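Long-range contacts in ectonucleoside triphosphate diphosphohydrolase 4 (Homo sapiens, PDB 6WG5), which belongs to the GDA1/CD39 family and has the two-lobed fold of the actin-like superfamily: residues S50-F56 against V85-G91; L130-R136 against V169-E175; Y178-I183 against V477-A483; Y42-C48 against T125-C131. All blocks are in the same frame, centred on the assembly; numbering follows the deposited sequence.

Contact 1: S50-F56 against V85-G91; sequences SSGSRVF and VMKIKPG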
loop_
_atom_site.group_PDB
_atom_site.type_symbol
_atom_site.label_atom_id
_atom_site.label_comp_id
_atom_site.label_asym_id
_atom_site.label_seq_id
_atom_site.Cartn_x
_atom_site.Cartn_y
_atom_site.Cartn_z
ATOM N N SER A 50 8.055 7.426 9.259
ATOM C CA SER A 50 9.419 7.418 9.777
ATOM C C SER A 50 10.204 8.622 9.269
ATOM O O SER A 50 10.829 9.345 10.054
ATOM C CB SER A 50 10.124 6.119 9.384
ATOM O OG SER A 50 9.444 4.989 9.903
ATOM N N SER A 51 10.182 8.854 7.956
ATOM C CA SER A 51 10.966 9.930 7.363
ATOM C C SER A 51 10.371 11.310 7.612
ATOM O O SER A 51 11.080 12.307 7.449
ATOM C CB SER A 51 11.108 9.700 5.856
ATOM O OG SER A 51 9.841 9.518 5.246
ATOM N N GLY A 52 9.103 11.395 7.996
ATOM C CA GLY A 52 8.482 12.683 8.217
ATOM C C GLY A 52 7.004 12.527 8.516
ATOM O O GLY A 52 6.523 11.431 8.812
ATOM N N SER A 53 6.296 13.652 8.427
ATOM C CA SER A 53 4.868 13.692 8.707
ATOM C C SER A 53 4.168 14.536 7.655
ATOM O O SER A 53 4.715 15.539 7.187
ATOM C CB SER A 53 4.587 14.257 10.106
ATOM O OG SER A 53 5.135 13.422 11.113
ATOM N N ARG A 54 2.954 14.124 7.291
ATOM C CA ARG A 54 2.148 14.824 6.304
ATOM C C ARG A 54 0.729 14.973 6.832
ATOM O O ARG A 54 0.236 14.125 7.580
ATOM C CB ARG A 54 2.124 14.082 4.955
ATOM C CG ARG A 54 3.467 13.495 4.543
ATOM C CD ARG A 54 3.650 12.080 5.072
ATOM N NE ARG A 54 5.053 11.674 5.084
ATOM C CZ ARG A 54 5.481 10.462 5.424
ATOM N NH1 ARG A 54 4.616 9.521 5.778
ATOM N NH2 ARG A 54 6.779 10.188 5.406
ATOM N N VAL A 55 0.076 16.062 6.435
ATOM C CA VAL A 55 -1.293 16.354 6.839
ATOM C C VAL A 55 -2.146 16.494 5.587
ATOM O O VAL A 55 -1.715 17.087 4.592
ATOM C CB VAL A 55 -1.374 17.630 7.704
ATOM C CG1 VAL A 55 -0.728 18.808 6.988
ATOM C CG2 VAL A 55 -2.821 17.946 8.071
ATOM N N PHE A 56 -3.357 15.941 5.639
ATOM C CA PHE A 56 -4.310 16.016 4.541
ATOM C C PHE A 56 -5.627 16.554 5.075
ATOM O O PHE A 56 -6.114 16.088 6.109
ATOM C CB PHE A 56 -4.542 14.643 3.896
ATOM C CG PHE A 56 -3.287 13.975 3.411
ATOM C CD1 PHE A 56 -2.940 14.014 2.071
ATOM C CD2 PHE A 56 -2.462 13.296 4.291
ATOM C CE1 PHE A 56 -1.789 13.396 1.623
ATOM C CE2 PHE A 56 -1.311 12.677 3.848
ATOM C CZ PHE A 56 -0.974 12.727 2.512
ATOM N N VAL A 85 -2.278 19.881 1.227
ATOM C CA VAL A 85 -1.338 18.955 1.849
ATOM C C VAL A 85 -0.085 19.722 2.244
ATOM O O VAL A 85 0.341 20.647 1.544
ATOM C CB VAL A 85 -0.984 17.787 0.903
ATOM C CG1 VAL A 85 -0.034 16.808 1.584
ATOM C CG2 VAL A 85 -2.246 17.074 0.440
ATOM N N MET A 86 0.503 19.337 3.377
ATOM C CA MET A 86 1.783 19.868 3.822
ATOM C C MET A 86 2.590 18.736 4.441
ATOM O O MET A 86 2.033 17.815 5.044
ATOM C CB MET A 86 1.613 21.007 4.838
ATOM C CG MET A 86 2.909 21.416 5.527
ATOM S SD MET A 86 2.764 22.921 6.512
ATOM C CE MET A 86 2.920 24.172 5.239
ATOM N N LYS A 87 3.910 18.814 4.287
ATOM C CA LYS A 87 4.815 17.788 4.780
ATOM C C LYS A 87 5.949 18.434 5.561
ATOM O O LYS A 87 6.400 19.536 5.236
ATOM C CB LYS A 87 5.393 16.950 3.630
ATOM C CG LYS A 87 4.336 16.328 2.726
ATOM C CD LYS A 87 4.956 15.373 1.714
ATOM C CE LYS A 87 3.894 14.689 0.865
ATOM N NZ LYS A 87 4.491 13.745 -0.122
ATOM N N ILE A 88 6.405 17.736 6.605
ATOM C CA ILE A 88 7.532 18.182 7.414
ATOM C C ILE A 88 8.403 16.978 7.750
ATOM O O ILE A 88 7.949 15.832 7.759
ATOM C CB ILE A 88 7.087 18.897 8.711
ATOM C CG1 ILE A 88 6.276 17.953 9.604
ATOM C CG2 ILE A 88 6.281 20.147 8.372
ATOM C CD1 ILE A 88 5.946 18.530 10.969
ATOM N N LYS A 89 9.672 17.258 8.028
ATOM C CA LYS A 89 10.636 16.234 8.412
ATOM C C LYS A 89 11.197 16.562 9.791
ATOM O O LYS A 89 11.025 17.681 10.274
ATOM C CB LYS A 89 11.753 16.139 7.369
ATOM C CG LYS A 89 11.480 15.113 6.277
ATOM C CD LYS A 89 11.794 15.650 4.889
ATOM C CE LYS A 89 11.481 14.612 3.817
ATOM N NZ LYS A 89 11.690 15.133 2.437
ATOM N N PRO A 90 11.882 15.599 10.435
ATOM C CA PRO A 90 12.247 14.243 10.007
ATOM C C PRO A 90 11.319 13.128 10.486
ATOM O O PRO A 90 11.603 11.959 10.216
ATOM C CB PRO A 90 13.630 14.069 10.628
ATOM C CG PRO A 90 13.527 14.816 11.921
ATOM C CD PRO A 90 12.556 15.957 11.696
ATOM N N GLY A 91 10.247 13.465 11.188
ATOM C CA GLY A 91 9.323 12.481 11.713
ATOM C C GLY A 91 9.184 12.585 13.222
ATOM O O GLY A 91 9.949 13.260 13.907
#

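Contact 2: L130-R136 against V169-E175; sequences LCTAGMR and VISGKQE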
loop_
_atom_site.group_PDB
_atom_site.type_symbol
_atom_site.label_atom_id
_atom_site.label_comp_id
_atom_site.label_asym_id
_atom_site.label_seq_id
_atom_site.Cartn_x
_atom_site.Cartn_y
_atom_site.Cartn_z
ATOM N N LEU A 130 -2.276 9.540 12.945
ATOM C CA LEU A 130 -2.029 8.106 12.859
ATOM C C LEU A 130 -0.575 7.880 12.473
ATOM O O LEU A 130 -0.133 8.334 11.411
ATOM C CB LEU A 130 -2.975 7.461 11.845
ATOM C CG LEU A 130 -4.445 7.850 12.019
ATOM C CD1 LEU A 130 -5.288 7.275 10.893
ATOM C CD2 LEU A 130 -4.972 7.394 13.373
ATOM N N CYS A 131 0.163 7.180 13.331
ATOM C CA CYS A 131 1.591 6.960 13.156
ATOM C C CYS A 131 1.844 5.531 12.697
ATOM O O CYS A 131 1.144 4.604 13.115
ATOM C CB CYS A 131 2.344 7.230 14.461
ATOM S SG CYS A 131 1.740 8.675 15.367
ATOM N N THR A 132 2.857 5.358 11.846
ATOM C CA THR A 132 3.121 4.060 11.236
ATOM C C THR A 132 4.405 3.433 11.775
ATOM O O THR A 132 4.509 3.165 12.977
ATOM C CB THR A 132 3.180 4.200 9.712
ATOM O OG1 THR A 132 4.122 5.219 9.355
ATOM C CG2 THR A 132 1.809 4.557 9.157
ATOM N N ALA A 133 5.392 3.197 10.904
ATOM C CA ALA A 133 6.529 2.362 11.277
ATOM C C ALA A 133 7.473 3.069 12.243
ATOM O O ALA A 133 8.114 2.411 13.071
ATOM C CB ALA A 133 7.290 1.929 10.024
ATOM N N GLY A 134 7.581 4.395 12.153
ATOM C CA GLY A 134 8.501 5.108 13.023
ATOM C C GLY A 134 8.204 4.893 14.494
ATOM O O GLY A 134 9.118 4.732 15.306
ATOM N N MET A 135 6.922 4.887 14.857
ATOM C CA MET A 135 6.514 4.726 16.246
ATOM C C MET A 135 6.302 3.273 16.643
ATOM O O MET A 135 6.276 2.971 17.842
ATOM C CB MET A 135 5.220 5.505 16.502
ATOM C CG MET A 135 5.390 7.014 16.472
ATOM S SD MET A 135 5.878 7.691 18.069
ATOM C CE MET A 135 4.379 7.434 19.021
ATOM N N ARG A 136 6.152 2.371 15.672
ATOM C CA ARG A 136 5.881 0.972 15.987
ATOM C C ARG A 136 7.070 0.317 16.679
ATOM O O ARG A 136 6.889 -0.528 17.566
ATOM C CB ARG A 136 5.524 0.213 14.711
ATOM C CG ARG A 136 4.125 -0.374 14.698
ATOM C CD ARG A 136 3.810 -0.951 13.329
ATOM N NE ARG A 136 2.987 -0.049 12.527
ATOM C CZ ARG A 136 3.035 0.040 11.201
ATOM N NH1 ARG A 136 3.885 -0.703 10.502
ATOM N NH2 ARG A 136 2.237 0.889 10.569
ATOM N N VAL A 169 -1.221 4.833 17.292
ATOM C CA VAL A 169 -0.223 4.157 16.471
ATOM C C VAL A 169 -0.919 2.974 15.815
ATOM O O VAL A 169 -1.252 1.989 16.483
ATOM C CB VAL A 169 0.983 3.700 17.304
ATOM C CG1 VAL A 169 1.993 2.966 16.427
ATOM C CG2 VAL A 169 1.633 4.888 17.994
ATOM N N ILE A 170 -1.139 3.062 14.506
ATOM C CA ILE A 170 -1.855 2.015 13.786
ATOM C C ILE A 170 -0.885 0.906 13.404
ATOM O O ILE A 170 0.309 1.138 13.184
ATOM C CB ILE A 170 -2.570 2.593 12.548
ATOM C CG1 ILE A 170 -1.555 3.157 11.545
ATOM C CG2 ILE A 170 -3.563 3.673 12.972
ATOM C CD1 ILE A 170 -2.164 3.536 10.207
ATOM N N SER A 171 -1.405 -0.315 13.330
ATOM C CA SER A 171 -0.611 -1.461 12.920
ATOM C C SER A 171 -0.463 -1.490 11.402
ATOM O O SER A 171 -1.201 -0.830 10.664
ATOM C CB SER A 171 -1.256 -2.760 13.402
ATOM O OG SER A 171 -2.561 -2.911 12.866
ATOM N N GLY A 172 0.514 -2.270 10.936
ATOM C CA GLY A 172 0.681 -2.453 9.504
ATOM C C GLY A 172 -0.541 -3.063 8.850
ATOM O O GLY A 172 -0.858 -2.751 7.699
ATOM N N LYS A 173 -1.245 -3.938 9.572
ATOM C CA LYS A 173 -2.494 -4.495 9.066
ATOM C C LYS A 173 -3.522 -3.394 8.832
ATOM O O LYS A 173 -4.191 -3.362 7.794
ATOM C CB LYS A 173 -3.029 -5.536 10.050
ATOM C CG LYS A 173 -4.245 -6.312 9.574
ATOM C CD LYS A 173 -5.122 -6.690 10.755
ATOM C CE LYS A 173 -5.874 -7.986 10.527
ATOM N NZ LYS A 173 -6.603 -8.397 11.762
ATOM N N GLN A 174 -3.659 -2.474 9.792
ATOM C CA GLN A 174 -4.587 -1.361 9.620
ATOM C C GLN A 174 -4.176 -0.479 8.448
ATOM O O GLN A 174 -5.029 0.005 7.694
ATOM C CB GLN A 174 -4.664 -0.528 10.900
ATOM C CG GLN A 174 -5.260 -1.251 12.092
ATOM C CD GLN A 174 -5.307 -0.376 13.330
ATOM O OE1 GLN A 174 -4.359 -0.338 14.117
ATOM N NE2 GLN A 174 -6.412 0.341 13.504
ATOM N N GLU A 175 -2.872 -0.249 8.284
ATOM C CA GLU A 175 -2.407 0.560 7.165
ATOM C C GLU A 175 -2.778 -0.090 5.838
ATOM O O GLU A 175 -3.188 0.595 4.894
ATOM C CB GLU A 175 -0.898 0.768 7.262
ATOM C CG GLU A 175 -0.383 1.947 6.458
ATOM C CD GLU A 175 1.130 2.055 6.482
ATOM O OE1 GLU A 175 1.763 1.409 7.348
ATOM O OE2 GLU A 175 1.687 2.784 5.634
HETATM O O HOH W 1 3.213 5.703 6.196
#

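Contact 3: Y178-I183 against V477-A483; sequences YAWIGI and VQWTLGA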
loop_
_atom_site.group_PDB
_atom_site.type_symbol
_atom_site.label_atom_id
_atom_site.label_comp_id
_atom_site.label_asym_id
_atom_site.label_seq_id
_atom_site.Cartn_x
_atom_site.Cartn_y
_atom_site.Cartn_z
ATOM N N TYR A 178 -6.609 0.397 5.342
ATOM C CA TYR A 178 -6.898 1.772 4.942
ATOM C C TYR A 178 -6.507 2.020 3.490
ATOM O O TYR A 178 -7.244 2.676 2.745
ATOM C CB TYR A 178 -6.170 2.752 5.864
ATOM C CG TYR A 178 -6.706 2.817 7.282
ATOM C CD1 TYR A 178 -8.042 2.558 7.561
ATOM C CD2 TYR A 178 -5.871 3.150 8.342
ATOM C CE1 TYR A 178 -8.530 2.624 8.852
ATOM C CE2 TYR A 178 -6.351 3.219 9.635
ATOM C CZ TYR A 178 -7.680 2.956 9.884
ATOM O OH TYR A 178 -8.161 3.022 11.172
ATOM N N ALA A 179 -5.350 1.509 3.068
ATOM C CA ALA A 179 -4.946 1.677 1.675
ATOM C C ALA A 179 -5.891 0.931 0.742
ATOM O O ALA A 179 -6.213 1.420 -0.347
ATOM C CB ALA A 179 -3.508 1.198 1.483
ATOM N N TRP A 180 -6.346 -0.254 1.152
ATOM C CA TRP A 180 -7.288 -1.006 0.333
ATOM C C TRP A 180 -8.614 -0.266 0.206
ATOM O O TRP A 180 -9.220 -0.242 -0.872
ATOM C CB TRP A 180 -7.493 -2.399 0.930
ATOM C CG TRP A 180 -8.453 -3.252 0.165
ATOM C CD1 TRP A 180 -8.157 -4.101 -0.860
ATOM C CD2 TRP A 180 -9.867 -3.345 0.370
ATOM N NE1 TRP A 180 -9.302 -4.717 -1.308
ATOM C CE2 TRP A 180 -10.365 -4.268 -0.569
ATOM C CE3 TRP A 180 -10.760 -2.735 1.257
ATOM C CZ2 TRP A 180 -11.715 -4.597 -0.649
ATOM C CZ3 TRP A 180 -12.102 -3.061 1.176
ATOM C CH2 TRP A 180 -12.567 -3.983 0.230
ATOM N N ILE A 181 -9.078 0.351 1.297
ATOM C CA ILE A 181 -10.296 1.154 1.242
ATOM C C ILE A 181 -10.097 2.352 0.324
ATOM O O ILE A 181 -10.989 2.717 -0.453
ATOM C CB ILE A 181 -10.712 1.594 2.660
ATOM C CG1 ILE A 181 -11.147 0.385 3.491
ATOM C CG2 ILE A 181 -11.843 2.626 2.602
ATOM C CD1 ILE A 181 -11.345 0.693 4.964
ATOM N N GLY A 182 -8.925 2.984 0.399
ATOM C CA GLY A 182 -8.691 4.185 -0.385
ATOM C C GLY A 182 -8.826 3.945 -1.876
ATOM O O GLY A 182 -9.501 4.701 -2.580
ATOM N N ILE A 183 -8.185 2.890 -2.381
ATOM C CA ILE A 183 -8.190 2.656 -3.822
ATOM C C ILE A 183 -9.584 2.264 -4.294
ATOM O O ILE A 183 -10.069 2.765 -5.314
ATOM C CB ILE A 183 -7.139 1.595 -4.204
ATOM C CG1 ILE A 183 -7.046 1.485 -5.727
ATOM C CG2 ILE A 183 -7.473 0.236 -3.586
ATOM C CD1 ILE A 183 -6.001 0.506 -6.223
ATOM N N VAL A 477 -2.434 7.064 -4.359
ATOM C CA VAL A 477 -3.340 6.374 -3.447
ATOM C C VAL A 477 -3.066 6.867 -2.032
ATOM O O VAL A 477 -1.957 6.709 -1.512
ATOM C CB VAL A 477 -3.175 4.851 -3.544
ATOM C CG1 VAL A 477 -4.076 4.148 -2.528
ATOM C CG2 VAL A 477 -3.488 4.372 -4.952
ATOM N N GLN A 478 -4.079 7.460 -1.407
ATOM C CA GLN A 478 -3.972 7.977 -0.048
ATOM C C GLN A 478 -4.588 6.960 0.903
ATOM O O GLN A 478 -5.815 6.836 0.972
ATOM C CB GLN A 478 -4.682 9.324 0.085
ATOM C CG GLN A 478 -4.484 10.284 -1.079
ATOM C CD GLN A 478 -3.063 10.798 -1.183
ATOM O OE1 GLN A 478 -2.185 10.391 -0.423
ATOM N NE2 GLN A 478 -2.832 11.703 -2.127
ATOM N N TRP A 479 -3.747 6.231 1.643
ATOM C CA TRP A 479 -4.293 5.399 2.711
ATOM C C TRP A 479 -4.971 6.258 3.766
ATOM O O TRP A 479 -5.883 5.788 4.456
ATOM C CB TRP A 479 -3.205 4.521 3.340
ATOM C CG TRP A 479 -2.183 5.236 4.189
ATOM C CD1 TRP A 479 -0.914 5.577 3.827
ATOM C CD2 TRP A 479 -2.341 5.673 5.547
ATOM N NE1 TRP A 479 -0.274 6.204 4.868
ATOM C CE2 TRP A 479 -1.128 6.276 5.936
ATOM C CE3 TRP A 479 -3.390 5.617 6.470
ATOM C CZ2 TRP A 479 -0.937 6.819 7.204
ATOM C CZ3 TRP A 479 -3.197 6.158 7.728
ATOM C CH2 TRP A 479 -1.980 6.749 8.084
ATOM N N THR A 480 -4.556 7.521 3.894
ATOM C CA THR A 480 -5.248 8.443 4.788
ATOM C C THR A 480 -6.693 8.659 4.353
ATOM O O THR A 480 -7.553 8.967 5.186
ATOM C CB THR A 480 -4.507 9.779 4.845
ATOM O OG1 THR A 480 -4.321 10.287 3.517
ATOM C CG2 THR A 480 -3.149 9.613 5.516
ATOM N N LEU A 481 -6.979 8.506 3.057
ATOM C CA LEU A 481 -8.352 8.636 2.580
ATOM C C LEU A 481 -9.222 7.495 3.091
ATOM O O LEU A 481 -10.376 7.712 3.479
ATOM C CB LEU A 481 -8.373 8.684 1.053
ATOM C CG LEU A 481 -9.751 8.722 0.393
ATOM C CD1 LEU A 481 -10.559 9.915 0.876
ATOM C CD2 LEU A 481 -9.598 8.751 -1.117
ATOM N N GLY A 482 -8.695 6.271 3.090
ATOM C CA GLY A 482 -9.429 5.166 3.677
ATOM C C GLY A 482 -9.588 5.312 5.175
ATOM O O GLY A 482 -10.578 4.845 5.746
ATOM N N ALA A 483 -8.624 5.961 5.831
ATOM C CA ALA A 483 -8.723 6.182 7.269
ATOM C C ALA A 483 -9.850 7.153 7.596
ATOM O O ALA A 483 -10.726 6.849 8.413
ATOM C CB ALA A 483 -7.389 6.701 7.809
#

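Contact 4: Y42-C48 against T125-C131; sequences YGIVVDC and TPLYILC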
loop_
_atom_site.group_PDB
_atom_site.type_symbol
_atom_site.label_atom_id
_atom_site.label_comp_id
_atom_site.label_asym_id
_atom_site.label_seq_id
_atom_site.Cartn_x
_atom_site.Cartn_y
_atom_site.Cartn_z
ATOM N N TYR A 42 -15.460 19.113 7.012
ATOM C CA TYR A 42 -14.030 18.912 6.839
ATOM C C TYR A 42 -13.514 17.863 7.814
ATOM O O TYR A 42 -14.105 17.610 8.867
ATOM C CB TYR A 42 -13.264 20.231 7.031
ATOM C CG TYR A 42 -13.759 21.345 6.136
ATOM C CD1 TYR A 42 -14.887 22.084 6.474
ATOM C CD2 TYR A 42 -13.103 21.656 4.951
ATOM C CE1 TYR A 42 -15.349 23.099 5.657
ATOM C CE2 TYR A 42 -13.557 22.672 4.128
ATOM C CZ TYR A 42 -14.681 23.389 4.487
ATOM O OH TYR A 42 -15.139 24.401 3.675
ATOM N N GLY A 43 -12.399 17.254 7.439
ATOM C CA GLY A 43 -11.713 16.305 8.298
ATOM C C GLY A 43 -10.231 16.348 8.005
ATOM O O GLY A 43 -9.816 16.626 6.876
ATOM N N ILE A 44 -9.426 16.080 9.031
ATOM C CA ILE A 44 -7.979 16.237 8.952
ATOM C C ILE A 44 -7.317 14.947 9.410
ATOM O O ILE A 44 -7.674 14.397 10.458
ATOM C CB ILE A 44 -7.490 17.426 9.802
ATOM C CG1 ILE A 44 -8.165 18.723 9.346
ATOM C CG2 ILE A 44 -5.979 17.576 9.690
ATOM C CD1 ILE A 44 -8.278 19.767 10.434
ATOM N N VAL A 45 -6.349 14.470 8.628
ATOM C CA VAL A 45 -5.586 13.270 8.944
ATOM C C VAL A 45 -4.106 13.608 8.842
ATOM O O VAL A 45 -3.674 14.239 7.870
ATOM C CB VAL A 45 -5.932 12.103 7.999
ATOM C CG1 VAL A 45 -5.199 10.835 8.423
ATOM C CG2 VAL A 45 -7.433 11.870 7.966
ATOM N N VAL A 46 -3.332 13.189 9.841
ATOM C CA VAL A 46 -1.883 13.354 9.845
ATOM C C VAL A 46 -1.253 11.973 9.717
ATOM O O VAL A 46 -1.493 11.092 10.551
ATOM C CB VAL A 46 -1.393 14.069 11.115
ATOM C CG1 VAL A 46 0.131 14.060 11.191
ATOM C CG2 VAL A 46 -1.906 15.497 11.146
ATOM N N ASP A 47 -0.451 11.789 8.672
ATOM C CA ASP A 47 0.341 10.576 8.494
ATOM C C ASP A 47 1.710 10.803 9.125
ATOM O O ASP A 47 2.527 11.560 8.591
ATOM C CB ASP A 47 0.464 10.231 7.012
ATOM C CG ASP A 47 1.525 9.178 6.740
ATOM O OD1 ASP A 47 1.875 8.414 7.666
ATOM O OD2 ASP A 47 2.012 9.114 5.590
ATOM N N CYS A 48 1.961 10.152 10.260
ATOM C CA CYS A 48 3.231 10.274 10.978
ATOM C C CYS A 48 4.108 9.084 10.606
ATOM O O CYS A 48 4.092 8.044 11.266
ATOM C CB CYS A 48 2.999 10.355 12.482
ATOM S SG CYS A 48 2.412 11.964 13.057
ATOM N N THR A 125 -14.785 19.805 13.137
ATOM C CA THR A 125 -13.853 19.124 12.251
ATOM C C THR A 125 -12.993 18.161 13.054
ATOM O O THR A 125 -12.268 18.609 13.955
ATOM C CB THR A 125 -12.972 20.139 11.530
ATOM O OG1 THR A 125 -13.789 20.959 10.683
ATOM C CG2 THR A 125 -11.907 19.442 10.686
ATOM N N PRO A 126 -13.025 16.860 12.779
ATOM C CA PRO A 126 -12.159 15.935 13.515
ATOM C C PRO A 126 -10.722 15.971 13.024
ATOM O O PRO A 126 -10.441 16.208 11.847
ATOM C CB PRO A 126 -12.798 14.566 13.242
ATOM C CG PRO A 126 -13.438 14.724 11.911
ATOM C CD PRO A 126 -13.933 16.145 11.862
ATOM N N LEU A 127 -9.807 15.729 13.959
ATOM C CA LEU A 127 -8.384 15.609 13.671
ATOM C C LEU A 127 -7.926 14.214 14.067
ATOM O O LEU A 127 -8.152 13.783 15.202
ATOM C CB LEU A 127 -7.577 16.671 14.424
ATOM C CG LEU A 127 -6.053 16.509 14.455
ATOM C CD1 LEU A 127 -5.447 16.662 13.069
ATOM C CD2 LEU A 127 -5.441 17.506 15.425
ATOM N N TYR A 128 -7.291 13.510 13.132
ATOM C CA TYR A 128 -6.754 12.179 13.378
ATOM C C TYR A 128 -5.257 12.188 13.101
ATOM O O TYR A 128 -4.822 12.616 12.028
ATOM C CB TYR A 128 -7.450 11.130 12.506
ATOM C CG TYR A 128 -8.936 11.015 12.762
ATOM C CD1 TYR A 128 -9.416 10.367 13.893
ATOM C CD2 TYR A 128 -9.860 11.552 11.874
ATOM C CE1 TYR A 128 -10.773 10.259 14.136
ATOM C CE2 TYR A 128 -11.220 11.450 12.108
ATOM C CZ TYR A 128 -11.672 10.801 13.241
ATOM O OH TYR A 128 -13.023 10.692 13.485
ATOM N N ILE A 129 -4.477 11.727 14.075
ATOM C CA ILE A 129 -3.028 11.616 13.949
ATOM C C ILE A 129 -2.685 10.138 14.061
ATOM O O ILE A 129 -2.788 9.549 15.144
ATOM C CB ILE A 129 -2.290 12.442 15.012
ATOM C CG1 ILE A 129 -2.652 13.924 14.864
ATOM C CG2 ILE A 129 -0.779 12.238 14.891
ATOM C CD1 ILE A 129 -2.048 14.824 15.923
ATOM N N LEU A 130 -2.276 9.540 12.945
ATOM C CA LEU A 130 -2.029 8.106 12.859
ATOM C C LEU A 130 -0.575 7.880 12.473
ATOM O O LEU A 130 -0.133 8.334 11.411
ATOM C CB LEU A 130 -2.975 7.461 11.845
ATOM C CG LEU A 130 -4.445 7.850 12.019
ATOM C CD1 LEU A 130 -5.288 7.275 10.893
ATOM C CD2 LEU A 130 -4.972 7.394 13.373
ATOM N N CYS A 131 0.163 7.180 13.331
ATOM C CA CYS A 131 1.591 6.960 13.156
ATOM C C CYS A 131 1.844 5.531 12.697
ATOM O O CYS A 131 1.144 4.604 13.115
ATOM C CB CYS A 131 2.344 7.230 14.461
ATOM S SG CYS A 131 1.740 8.675 15.367
HETATM O O HOH W 2 -16.574 20.395 9.280
#

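Contact 1: S50-F56 against V85-G91
Ser53-Phe56 and Val85-Ile88 run antiparallel, with their segment axes 4.8 Å apart and 167° between their directions. Ser53 and Ile88 form a hydrogen-bonded pair: Ser53 N to Ile88 O and Ile88 N to Ser53 O are both 2.8 Å. Val55 N gives a further bond to Met86 O at 3.0 Å, and the return bond from Met86 N is weak. The long side chains of Arg54 and Lys87 cross at their aliphatic parts, with Arg54 CG 3.5 Å from Lys87 CG. A bend at chi2 (89°) then swings the arginine away from the lysine, and its head forms a salt bridge with Asp47. Gly52 O lies over one face of the guanidinium. Beside them, Val85 makes an off-centre CH-pi contact, its CG1 4.3 Å from the centroid of the Phe56 ring. On the other face, Val55 CG1 meets Met86 CB. Helix 107-116 packs on that face, where Leu109 touches Val55, Met86 and Ile88. Strand 40-48 flanks the other edge of strand 53-61.

Contact 2: L130-R136 against V169-E175
Arg136 reaches from the short helix 133-136 to Ile170 and Glu175. Its NE donates to Ile170 O at 3.0 Å, in the carbonyl plane, and NH2 adds a weak bond to the same oxygen. NH2 also forms a salt bridge to Glu175 OE1 at 3.3 Å. Glu175 OE1 lies in the guanidinium plane at its edge; NH2 comes from the anti side of OE1, 29° out of the carboxylate plane, and the two planes are 56° apart. A bend at chi3 (-100°) lays the guanidinium flat between two peptides: Gly172 N over one face, Ala133 N over the other. Glu175 OE2 has a weak water link to Thr132 OG1, which also bonds weakly to Cys48 O. Ile170 N is satisfied by Cys131 O at 3.1 Å. A capping box closes the start of helix 172-186. Gln174 N donates to Ser171 OG at 3.3 Å, and Ser171 N donates to Gln174 OE1 at 3.1 Å. Met135 CE packs on Val169 CG2 at 3.9 Å. Cys131 and Val169 pair in parallel, ending a beta-alpha-beta crossover through helix 140-157. That helix touches Met135 and Val169 through Ile146 and Gln143. Trp479 of helix 479-487 lies against Leu130, Ile170 and Glu175.

Contact 3: Y178-I183 against V477-A483
Gly182 and Gly482 meet where two helices cross almost at right angles. The axes of 178-183 and 479-483 pass 6.5 Å apart at 93°, and the two glycine CA atoms are 4.2 Å apart. With no side chain on either residue, backbone lies directly on backbone. Gly482 CA directs a hydrogen at Tyr178 O, a CA-H...O contact of 3.4 Å. Ile181 CG2 sits against the same Gly482 CA at 3.7 Å.

The Tyr178 ring extends this close packing. With CG anti to the carbonyl carbon (chi1 -70°), the ring is carried alongside helix 479-483. Ala483 CA stands over one ring face, 3.9 Å from its centroid. Trp479 CE3 approaches Tyr178 CD2 obliquely at 4.0 Å. Ala179 CB meets Trp479 CB.

The end at Val477 is looser. Val477 CG1 stays 4.1 Å from Ala179 O and 4.3 Å from Ile183 CB. Val477 and Gln478 are poorly ordered and partly exposed. Gln478 points away from helix 178-183, and its side chain touches Phe56 and Tyr58.

Ile222 of strand 221-225 touches Ala179 and Ile183, while Thr480 packs on Val45 of strand 40-48. The crossing thus lies between the two sheets, consistent with the helices between the lobes of actin-like folds. Backbone groups such as Tyr178 O and Gly182 N bond within their own helix. Cohesion across the crossing therefore rests on apolar fit and weak CH contacts.

Contact 4: Y42-C48 against T125-C131
Ile44 and Leu127 meet through their methyl groups, Ile44 CG2 lying 3.5 Å from Leu127 CD1. In Leu127, chi1 (168°, CG anti to the backbone N) and chi2 (66°) together bring CD1 over to strand 40-48, where it also approaches Val46 CG2. The other branch of Ile44 runs at about a right angle to the Thr125 side chain, and its CD1 touches Thr125 CG2 at 3.7 Å. Thr125 OG1 bonds to Lys121 O and accepts from a water that links it to Tyr42 N. Val46 and Ile129 lie side by side and point the same way, with Val46 CB 4.0 Å from Ile129 CG1.

Strands 40-48 and 127-131 are parallel neighbours in the mixed sheet of this actin-like lobe. Strand 53-61 runs antiparallel along the other edge of strand 40-48. Five backbone bonds join the parallel pair, from Ile44 N to Pro126 O at one end to Cys48 N to Leu130 O at the other.

Cys48 turns its sulfur back beside its own N (chi1 -77°), and SG rests 3.7 Å from Ile129 CG2. Cys48 SG and Cys131 SG are 4.1 Å apart and form no disulfide. On the opposite face, the Tyr128 ring stacks with His166.

Overall arrangement
Contacts 1, 2 and 4 belong to one mixed sheet, in which strands 85-88, 53-61, 40-48, 127-131 and 167-169 pair in turn. Contacts 1 and 4 have centres 12 Å apart and are joined by a probable hydrogen bond from Phe56 N to Val45 O, 2.8 Å. Contact 4 continues into contact 2 through Leu130 and Cys131; Thr132 N probably bonds to Cys48 O, 3.0 Å. Contact 3 packs on the sheet face bearing Val45, Asp47 and Leu130, its centre 13 Å from that of contact 4. Helix 172-186 starts in contact 2 and crosses helix 479-487 in contact 3. The latter helix brings a distant part of the chain back to the sheet of contacts 1, 2 and 4.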